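Local structure of uncharacterized protein (Bacteroides vulgatus, 4Q88) at residues Arg259-Ser273 against Tyr320-Val334. The protein is probably a glycoside hydrolase of family 88, though its substrate and its precise activity remain uncharacterized. Sequence-based numbering, arbitrary orientation. Where two conformers were deposited one is given.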
ATOM      1  N   ARG A 259      12.835   4.263  -9.516  1.00 17.18           N
ATOM      2  CA  ARG A 259      11.511   4.777  -9.743  1.00 17.00           C
ATOM      3  C   ARG A 259      10.886   4.339 -11.090  1.00 17.43           C
ATOM      4  O   ARG A 259       9.678   4.130 -11.148  1.00 16.83           O
ATOM      5  CB  ARG A 259      11.550   6.295  -9.643  1.00 17.21           C
ATOM      6  CG  ARG A 259      11.721   6.813  -8.205  1.00 17.68           C
ATOM      7  CD  ARG A 259      12.151   8.277  -8.270  1.00 19.37           C
ATOM      8  NE  ARG A 259      13.573   8.371  -8.503  1.00 18.49           N
ATOM      9  CZ  ARG A 259      14.202   9.487  -8.837  1.00 21.66           C
ATOM     10  NH1 ARG A 259      13.527  10.661  -8.850  1.00 19.85           N
ATOM     11  NH2 ARG A 259      15.525   9.450  -9.061  1.00 20.54           N
ATOM     12  N   SER A 260      11.694   4.256 -12.159  1.00 18.21           N
ATOM     13  CA  SER A 260      11.303   3.595 -13.388  1.00 17.35           C
ATOM     14  C   SER A 260      11.954   2.233 -13.360  1.00 16.87           C
ATOM     15  O   SER A 260      13.195   2.116 -13.442  1.00 17.25           O
ATOM     16  CB  SER A 260      11.729   4.406 -14.647  1.00 17.79           C
ATOM     17  OG  SER A 260      11.176   3.818 -15.794  1.00 18.08           O
ATOM     18  N   LEU A 261      11.149   1.197 -13.124  1.00 14.98           N
ATOM     19  CA  LEU A 261      11.660  -0.093 -12.703  1.00 16.98           C
ATOM     20  C   LEU A 261      12.660  -0.719 -13.677  1.00 18.82           C
ATOM     21  O   LEU A 261      13.659  -1.290 -13.226  1.00 19.07           O
ATOM     22  CB  LEU A 261      10.499  -1.077 -12.444  1.00 16.08           C
ATOM     23  CG  LEU A 261       9.694  -0.843 -11.193  1.00 17.16           C
ATOM     24  CD1 LEU A 261       8.382  -1.647 -11.223  1.00 17.78           C
ATOM     25  CD2 LEU A 261      10.492  -1.145  -9.940  1.00 18.05           C
ATOM     26  N   ILE A 262      12.398  -0.580 -14.977  1.00 19.22           N
ATOM     27  CA  ILE A 262      13.300  -1.155 -15.955  0.60 20.86           C
ATOM     28  C   ILE A 262      14.107  -0.111 -16.768  1.00 21.96           C
ATOM     29  O   ILE A 262      14.807  -0.472 -17.676  1.00 23.33           O
ATOM     30  CB  ILE A 262      12.616  -2.222 -16.805  0.60 22.03           C
ATOM     31  CG1 ILE A 262      11.475  -1.634 -17.614  0.60 22.48           C
ATOM     32  CG2 ILE A 262      12.047  -3.347 -15.911  0.60 21.59           C
ATOM     33  CD1 ILE A 262      10.969  -2.603 -18.668  0.60 24.17           C
ATOM     34  N   ASP A 263      14.108   1.155 -16.323  1.00 19.82           N
ATOM     35  CA  ASP A 263      15.052   2.194 -16.815  1.00 19.88           C
ATOM     36  C   ASP A 263      15.683   2.917 -15.613  1.00 19.92           C
ATOM     37  O   ASP A 263      15.302   4.049 -15.263  1.00 18.89           O
ATOM     38  CB  ASP A 263      14.373   3.147 -17.734  1.00 19.78           C
ATOM     39  CG  ASP A 263      15.368   3.987 -18.535  1.00 20.06           C
ATOM     40  OD1 ASP A 263      16.546   4.050 -18.139  1.00 19.48           O
ATOM     41  OD2 ASP A 263      15.002   4.558 -19.581  1.00 20.77           O
ATOM     42  N   PRO A 264      16.646   2.273 -14.977  1.00 20.35           N
ATOM     43  CA  PRO A 264      17.270   2.923 -13.832  1.00 20.89           C
ATOM     44  C   PRO A 264      17.940   4.251 -14.181  1.00 22.26           C
ATOM     45  O   PRO A 264      17.923   5.151 -13.341  1.00 25.36           O
ATOM     46  CB  PRO A 264      18.315   1.901 -13.337  1.00 23.64           C
ATOM     47  CG  PRO A 264      18.233   0.740 -14.222  1.00 24.40           C
ATOM     48  CD  PRO A 264      17.082   0.874 -15.148  1.00 22.21           C
ATOM     49  N   GLU A 265      18.439   4.406 -15.408  1.00 19.40           N
ATOM     50  CA  GLU A 265      19.160   5.632 -15.822  1.00 21.22           C
ATOM     51  C   GLU A 265      18.236   6.863 -15.938  1.00 21.47           C
ATOM     52  O   GLU A 265      18.654   8.002 -15.714  1.00 20.35           O
ATOM     53  CB  GLU A 265      19.780   5.385 -17.181  1.00 23.09           C
ATOM     54  CG  GLU A 265      21.010   4.496 -17.223  1.00 26.71           C
ATOM     55  CD  GLU A 265      20.804   3.033 -16.835  1.00 31.20           C
ATOM     56  OE1 GLU A 265      19.771   2.415 -17.167  1.00 26.65           O
ATOM     57  OE2 GLU A 265      21.712   2.529 -16.141  1.00 38.43           O
ATOM     58  N   GLN A 266      16.971   6.632 -16.272  1.00 19.97           N
ATOM     59  CA  GLN A 266      16.007   7.706 -16.386  1.00 22.50           C
ATOM     60  C   GLN A 266      15.769   8.419 -15.047  1.00 20.67           C
ATOM     61  O   GLN A 266      15.693   9.621 -15.006  1.00 21.32           O
ATOM     62  CB  GLN A 266      14.678   7.208 -16.912  1.00 24.70           C
ATOM     63  CG  GLN A 266      13.606   8.233 -16.673  1.00 30.41           C
ATOM     64  CD  GLN A 266      12.370   7.935 -17.388  1.00 30.10           C
ATOM     65  OE1 GLN A 266      12.349   7.915 -18.609  1.00 29.28           O
ATOM     66  NE2 GLN A 266      11.313   7.674 -16.635  1.00 33.41           N
ATOM     67  N   ALA A 267      15.618   7.669 -13.967  1.00 21.44           N
ATOM     68  CA  ALA A 267      15.291   8.242 -12.659  1.00 22.42           C
ATOM     69  C   ALA A 267      16.157   7.481 -11.650  1.00 21.91           C
ATOM     70  O   ALA A 267      15.710   6.500 -11.019  1.00 22.28           O
ATOM     71  CB  ALA A 267      13.785   8.071 -12.405  1.00 25.72           C
ATOM     72  N   PRO A 268      17.449   7.887 -11.532  1.00 20.39           N
ATOM     73  CA  PRO A 268      18.439   7.025 -10.928  1.00 19.95           C
ATOM     74  C   PRO A 268      18.436   7.004  -9.397  1.00 19.45           C
ATOM     75  O   PRO A 268      17.924   7.905  -8.750  1.00 19.77           O
ATOM     76  CB  PRO A 268      19.776   7.595 -11.453  1.00 21.58           C
ATOM     77  CG  PRO A 268      19.490   9.041 -11.658  1.00 21.50           C
ATOM     78  CD  PRO A 268      18.056   9.104 -12.115  1.00 22.08           C
ATOM     79  N   GLY A 269      19.041   5.968  -8.857  1.00 20.23           N
ATOM     80  CA  GLY A 269      19.468   5.941  -7.454  1.00 20.84           C
ATOM     81  C   GLY A 269      18.392   5.387  -6.556  1.00 19.13           C
ATOM     82  O   GLY A 269      17.291   5.056  -7.000  1.00 19.50           O
ATOM     83  N   PRO A 270      18.702   5.306  -5.287  1.00 18.92           N
ATOM     84  CA  PRO A 270      17.756   4.771  -4.309  1.00 19.53           C
ATOM     85  C   PRO A 270      16.405   5.455  -4.290  1.00 19.76           C
ATOM     86  O   PRO A 270      16.302   6.699  -4.440  1.00 18.74           O
ATOM     87  CB  PRO A 270      18.426   5.039  -2.974  1.00 22.02           C
ATOM     88  CG  PRO A 270      19.788   5.510  -3.229  1.00 22.39           C
ATOM     89  CD  PRO A 270      19.978   5.765  -4.683  1.00 20.34           C
ATOM     90  N   GLU A 271      15.371   4.642  -4.042  1.00 18.54           N
ATOM     91  CA  GLU A 271      14.047   5.117  -3.689  1.00 18.62           C
ATOM     92  C   GLU A 271      13.465   4.093  -2.687  1.00 18.12           C
ATOM     93  O   GLU A 271      13.604   2.890  -2.876  1.00 20.35           O
ATOM     94  CB  GLU A 271      13.133   5.317  -4.911  1.00 18.27           C
ATOM     95  CG  GLU A 271      11.946   6.246  -4.616  1.00 19.29           C
ATOM     96  CD  GLU A 271      10.801   5.571  -3.837  1.00 19.18           C
ATOM     97  OE1 GLU A 271      10.495   4.418  -4.186  1.00 18.65           O
ATOM     98  OE2 GLU A 271      10.213   6.217  -2.905  1.00 17.39           O
ATOM     99  N   THR A 272      12.892   4.599  -1.608  1.00 16.75           N
ATOM    100  CA  THR A 272      12.499   3.754  -0.474  1.00 17.15           C
ATOM    101  C   THR A 272      11.064   3.219  -0.516  1.00 17.86           C
ATOM    102  O   THR A 272      10.812   2.123   0.006  1.00 19.06           O
ATOM    103  CB  THR A 272      12.740   4.516   0.820  1.00 16.95           C
ATOM    104  OG1 THR A 272      14.159   4.693   0.963  1.00 18.46           O
ATOM    105  CG2 THR A 272      12.162   3.785   2.055  1.00 18.16           C
ATOM    106  N   SER A 273      10.117   4.026  -0.966  1.00 17.18           N
ATOM    107  CA  SER A 273       8.715   3.652  -0.770  1.00 18.06           C
ATOM    108  C   SER A 273       8.337   2.461  -1.617  1.00 17.44           C
ATOM    109  O   SER A 273       7.737   1.514  -1.106  1.00 17.76           O
ATOM    110  CB  SER A 273       7.765   4.820  -0.993  1.00 19.40           C
ATOM    111  OG  SER A 273       7.862   5.357  -2.312  1.00 18.43           O
ATOM    112  N   TYR A 320      14.945   8.971   1.494  1.00 19.64           N
ATOM    113  CA  TYR A 320      14.864   8.569   0.091  1.00 20.01           C
ATOM    114  C   TYR A 320      13.448   8.197  -0.358  1.00 19.55           C
ATOM    115  O   TYR A 320      13.292   7.428  -1.289  1.00 19.83           O
ATOM    116  CB  TYR A 320      15.829   7.428  -0.267  1.00 20.43           C
ATOM    117  CG  TYR A 320      17.290   7.700  -0.029  1.00 21.03           C
ATOM    118  CD1 TYR A 320      18.073   8.309  -1.000  1.00 22.60           C
ATOM    119  CD2 TYR A 320      17.894   7.385   1.185  1.00 24.74           C
ATOM    120  CE1 TYR A 320      19.434   8.554  -0.782  1.00 25.75           C
ATOM    121  CE2 TYR A 320      19.246   7.622   1.415  1.00 25.72           C
ATOM    122  CZ  TYR A 320      20.015   8.204   0.429  1.00 27.29           C
ATOM    123  OH  TYR A 320      21.372   8.417   0.707  1.00 29.90           O
ATOM    124  N   ILE A 321      12.446   8.834   0.231  1.00 20.03           N
ATOM    125  CA  ILE A 321      11.057   8.637  -0.210  1.00 20.00           C
ATOM    126  C   ILE A 321      10.712   9.613  -1.322  1.00 20.01           C
ATOM    127  O   ILE A 321      10.714  10.856  -1.143  1.00 21.79           O
ATOM    128  CB  ILE A 321      10.074   8.724   0.971  1.00 19.62           C
ATOM    129  CG1 ILE A 321      10.371   7.607   1.973  1.00 21.29           C
ATOM    130  CG2 ILE A 321       8.609   8.622   0.443  1.00 19.18           C
ATOM    131  CD1 ILE A 321       9.795   7.844   3.344  1.00 24.04           C
ATOM    132  N   GLN A 322      10.364   9.080  -2.500  1.00 18.93           N
ATOM    133  CA  GLN A 322      10.002   9.919  -3.657  1.00 19.50           C
ATOM    134  C   GLN A 322       8.791  10.778  -3.226  1.00 20.35           C
ATOM    135  O   GLN A 322       7.826  10.255  -2.681  1.00 18.93           O
ATOM    136  CB  GLN A 322       9.572   9.065  -4.845  1.00 19.78           C
ATOM    137  CG  GLN A 322       9.097   9.901  -6.034  1.00 21.24           C
ATOM    138  CD  GLN A 322       8.737   9.064  -7.249  1.00 23.30           C
ATOM    139  OE1 GLN A 322       8.603   7.849  -7.186  1.00 21.97           O
ATOM    140  NE2 GLN A 322       8.600   9.722  -8.379  1.00 24.15           N
ATOM    141  N   PRO A 323       8.817  12.069  -3.503  1.00 20.58           N
ATOM    142  CA  PRO A 323       7.703  12.947  -3.069  1.00 22.44           C
ATOM    143  C   PRO A 323       6.448  12.730  -3.912  1.00 21.97           C
ATOM    144  O   PRO A 323       6.482  12.021  -4.931  1.00 20.41           O
ATOM    145  CB  PRO A 323       8.238  14.356  -3.318  1.00 24.06           C
ATOM    146  CG  PRO A 323       9.418  14.183  -4.173  1.00 26.91           C
ATOM    147  CD  PRO A 323      10.009  12.850  -3.864  1.00 23.28           C
ATOM    148  N   VAL A 324       5.360  13.349  -3.483  1.00 22.85           N
ATOM    149  CA  VAL A 324       4.089  13.242  -4.155  1.00 24.94           C
ATOM    150  C   VAL A 324       3.939  14.363  -5.203  1.00 28.82           C
ATOM    151  O   VAL A 324       4.131  15.518  -4.898  1.00 31.58           O
ATOM    152  CB  VAL A 324       2.936  13.391  -3.149  1.00 26.89           C
ATOM    153  CG1 VAL A 324       1.593  13.254  -3.843  1.00 27.19           C
ATOM    154  CG2 VAL A 324       3.081  12.335  -2.059  1.00 27.57           C
ATOM    155  N   GLY A 325       3.534  13.981  -6.391  1.00 32.04           N
ATOM    156  CA  GLY A 325       2.977  14.927  -7.355  1.00 40.71           C
ATOM    157  C   GLY A 325       4.008  15.883  -7.923  1.00 41.35           C
ATOM    158  O   GLY A 325       3.700  17.045  -8.190  1.00 47.10           O
ATOM    159  N   GLU A 326       5.243  15.424  -8.054  1.00 40.54           N
ATOM    160  CA  GLU A 326       6.274  16.275  -8.678  1.00 42.61           C
ATOM    161  C   GLU A 326       6.622  15.686 -10.037  1.00 40.03           C
ATOM    162  O   GLU A 326       6.680  14.462 -10.196  1.00 38.89           O
ATOM    163  CB  GLU A 326       7.460  16.442  -7.734  1.00 44.42           C
ATOM    164  CG  GLU A 326       6.994  17.114  -6.443  1.00 47.90           C
ATOM    165  CD  GLU A 326       8.104  17.467  -5.487  1.00 53.69           C
ATOM    166  OE1 GLU A 326       9.275  17.162  -5.802  1.00 55.38           O
ATOM    167  OE2 GLU A 326       7.814  18.053  -4.411  1.00 58.79           O
ATOM    168  N   LYS A 327       6.754  16.547 -11.042  1.00 40.35           N
ATOM    169  CA  LYS A 327       7.047  16.096 -12.398  1.00 42.53           C
ATOM    170  C   LYS A 327       8.450  15.470 -12.404  1.00 39.95           C
ATOM    171  O   LYS A 327       9.342  15.955 -11.694  1.00 33.58           O
ATOM    172  CB  LYS A 327       6.996  17.271 -13.378  1.00 49.75           C
ATOM    173  CG  LYS A 327       7.057  16.864 -14.849  1.00 57.86           C
ATOM    174  CD  LYS A 327       7.360  18.081 -15.718  1.00 64.75           C
ATOM    175  CE  LYS A 327       7.908  17.687 -17.083  1.00 69.60           C
ATOM    176  NZ  LYS A 327       8.931  18.674 -17.538  1.00 74.07           N
ATOM    177  N   ALA A 328       8.604  14.393 -13.183  1.00 39.88           N
ATOM    178  CA  ALA A 328       9.860  13.659 -13.307  1.00 40.65           C
ATOM    179  C   ALA A 328      10.959  14.553 -13.850  1.00 35.23           C
ATOM    180  O   ALA A 328      10.745  15.285 -14.829  1.00 35.04           O
ATOM    181  CB  ALA A 328       9.678  12.472 -14.238  1.00 43.22           C
ATOM    182  N   ILE A 329      12.121  14.547 -13.190  1.00 33.04           N
ATOM    183  CA  ILE A 329      13.324  15.225 -13.736  1.00 29.46           C
ATOM    184  C   ILE A 329      14.385  14.155 -14.081  1.00 25.50           C
ATOM    185  O   ILE A 329      15.055  13.658 -13.192  1.00 24.38           O
ATOM    186  CB  ILE A 329      13.900  16.269 -12.780  1.00 30.15           C
ATOM    187  CG1 ILE A 329      12.860  17.382 -12.542  1.00 34.94           C
ATOM    188  CG2 ILE A 329      15.145  16.896 -13.394  1.00 31.53           C
ATOM    189  CD1 ILE A 329      13.049  18.075 -11.226  1.00 37.71           C
ATOM    190  N   PRO A 330      14.501  13.807 -15.361  1.00 25.26           N
ATOM    191  CA  PRO A 330      15.399  12.767 -15.799  1.00 24.39           C
ATOM    192  C   PRO A 330      16.829  13.055 -15.338  1.00 23.20           C
ATOM    193  O   PRO A 330      17.293  14.179 -15.391  1.00 23.63           O
ATOM    194  CB  PRO A 330      15.254  12.807 -17.302  1.00 26.22           C
ATOM    195  CG  PRO A 330      13.841  13.268 -17.507  1.00 28.10           C
ATOM    196  CD  PRO A 330      13.737  14.354 -16.495  1.00 28.34           C
ATOM    197  N   GLY A 331      17.455  12.027 -14.791  1.00 22.79           N
ATOM    198  CA  GLY A 331      18.801  12.091 -14.274  1.00 20.97           C
ATOM    199  C   GLY A 331      18.945  12.557 -12.841  1.00 22.00           C
ATOM    200  O   GLY A 331      20.067  12.501 -12.271  1.00 20.10           O
ATOM    201  N   GLN A 332      17.862  13.044 -12.230  1.00 18.98           N
ATOM    202  CA  GLN A 332      17.966  13.635 -10.930  1.00 20.18           C
ATOM    203  C   GLN A 332      17.662  12.581  -9.853  1.00 18.75           C
ATOM    204  O   GLN A 332      16.689  11.836  -9.969  1.00 20.67           O
ATOM    205  CB  GLN A 332      16.993  14.829 -10.749  1.00 22.51           C
ATOM    206  CG  GLN A 332      17.266  15.571  -9.471  1.00 23.95           C
ATOM    207  CD  GLN A 332      16.347  16.764  -9.310  1.00 29.52           C
ATOM    208  OE1 GLN A 332      16.765  17.910  -9.500  1.00 34.85           O
ATOM    209  NE2 GLN A 332      15.097  16.491  -9.066  1.00 29.07           N
ATOM    210  N   VAL A 333      18.511  12.521  -8.856  1.00 17.79           N
ATOM    211  CA  VAL A 333      18.335  11.551  -7.706  1.00 18.31           C
ATOM    212  C   VAL A 333      17.295  12.003  -6.687  1.00 19.98           C
ATOM    213  O   VAL A 333      16.942  13.174  -6.648  1.00 20.84           O
ATOM    214  CB  VAL A 333      19.658  11.227  -6.973  1.00 20.00           C
ATOM    215  CG1 VAL A 333      20.657  10.565  -7.948  1.00 19.48           C
ATOM    216  CG2 VAL A 333      20.219  12.405  -6.189  1.00 21.69           C
ATOM    217  N   VAL A 334      16.774  11.057  -5.877  1.00 18.34           N
ATOM    218  CA  VAL A 334      15.930  11.393  -4.746  1.00 19.26           C
ATOM    219  C   VAL A 334      16.791  11.948  -3.599  1.00 20.48           C
ATOM    220  O   VAL A 334      17.869  11.455  -3.319  1.00 22.16           O
ATOM    221  CB  VAL A 334      15.101  10.165  -4.277  1.00 19.73           C
ATOM    222  CG1 VAL A 334      14.122  10.558  -3.171  1.00 21.69           C
ATOM    223  CG2 VAL A 334      14.335   9.615  -5.456  1.00 19.13           C
TER
HETATM  224  O   HOH W   1      14.390  13.689  -8.195  1.00 31.48           O
HETATM  225  O   HOH W   2      12.812  13.413 -10.599  1.00 45.28           O
HETATM  226  O   HOH W   3      17.618   8.355  -5.984  1.00 19.78           O
HETATM  227  O   HOH W   4       8.899   5.054  -6.661  1.00 20.18           O
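Glu271 OE2 accepts three hydrogen bonds. Gln322 N reaches Glu271 OE2 from across the contact at 2.9 Å, nearly straight (175°) and on the anti lone pair. Ser273 OG comes to the syn side of Glu271 OE2 at 2.6 Å, while Ser273 N meets the same oxygen from above the carboxylate plane. The last is the N-cap bond of helix 272-287, so a single carboxylate oxygen ties the helix start to residues 320-334. With CG anti to the backbone N (chi1 -160°), the bend at chi2 brings the Glu271 carboxylate round to Ser273 N, and Glu271 CG packs on Gln322 CB. Alongside, Thr272 N donates to Tyr320 O, and Pro270 CB and CG lean on the Tyr320 ring at CD1 and CE1.

Arg259 NH2 gives a straight bond (171°) of 2.8 Å to Gln332 O, on a lone pair of that carbonyl, and a more bent one to Pro268 O; both oxygens lie near the guanidinium plane. Val334 CG2 sits 3.3 Å above the centre of one face of the Arg259 guanidinium, and Ala267 CB covers the rim of the opposite one. Farther back, the CG and CD methylenes lie against the Gln322 amide, whose OE1 is held by Trp208 NE1. Replacing Arg259 by alanine would probably leave Gln332 O and Pro268 O without their guanidinium donor and open a gap between Val334 and Ala267. Water 3 bridges Pro268 O and Pro270 O to Val334 N, and Gly331 N donates to Gln266 O at 3.0 Å.

The contact packs the irregular approach to helix 272-287 against the long connection between helices 293-311 and 341-358, in a fold consistent with the (alpha/alpha)6 barrel of family 88 glycoside hydrolases; Tyr306 of helix 293-311 touches Pro270 and Tyr320, and Phe342 of helix 341-358 touches Ile321.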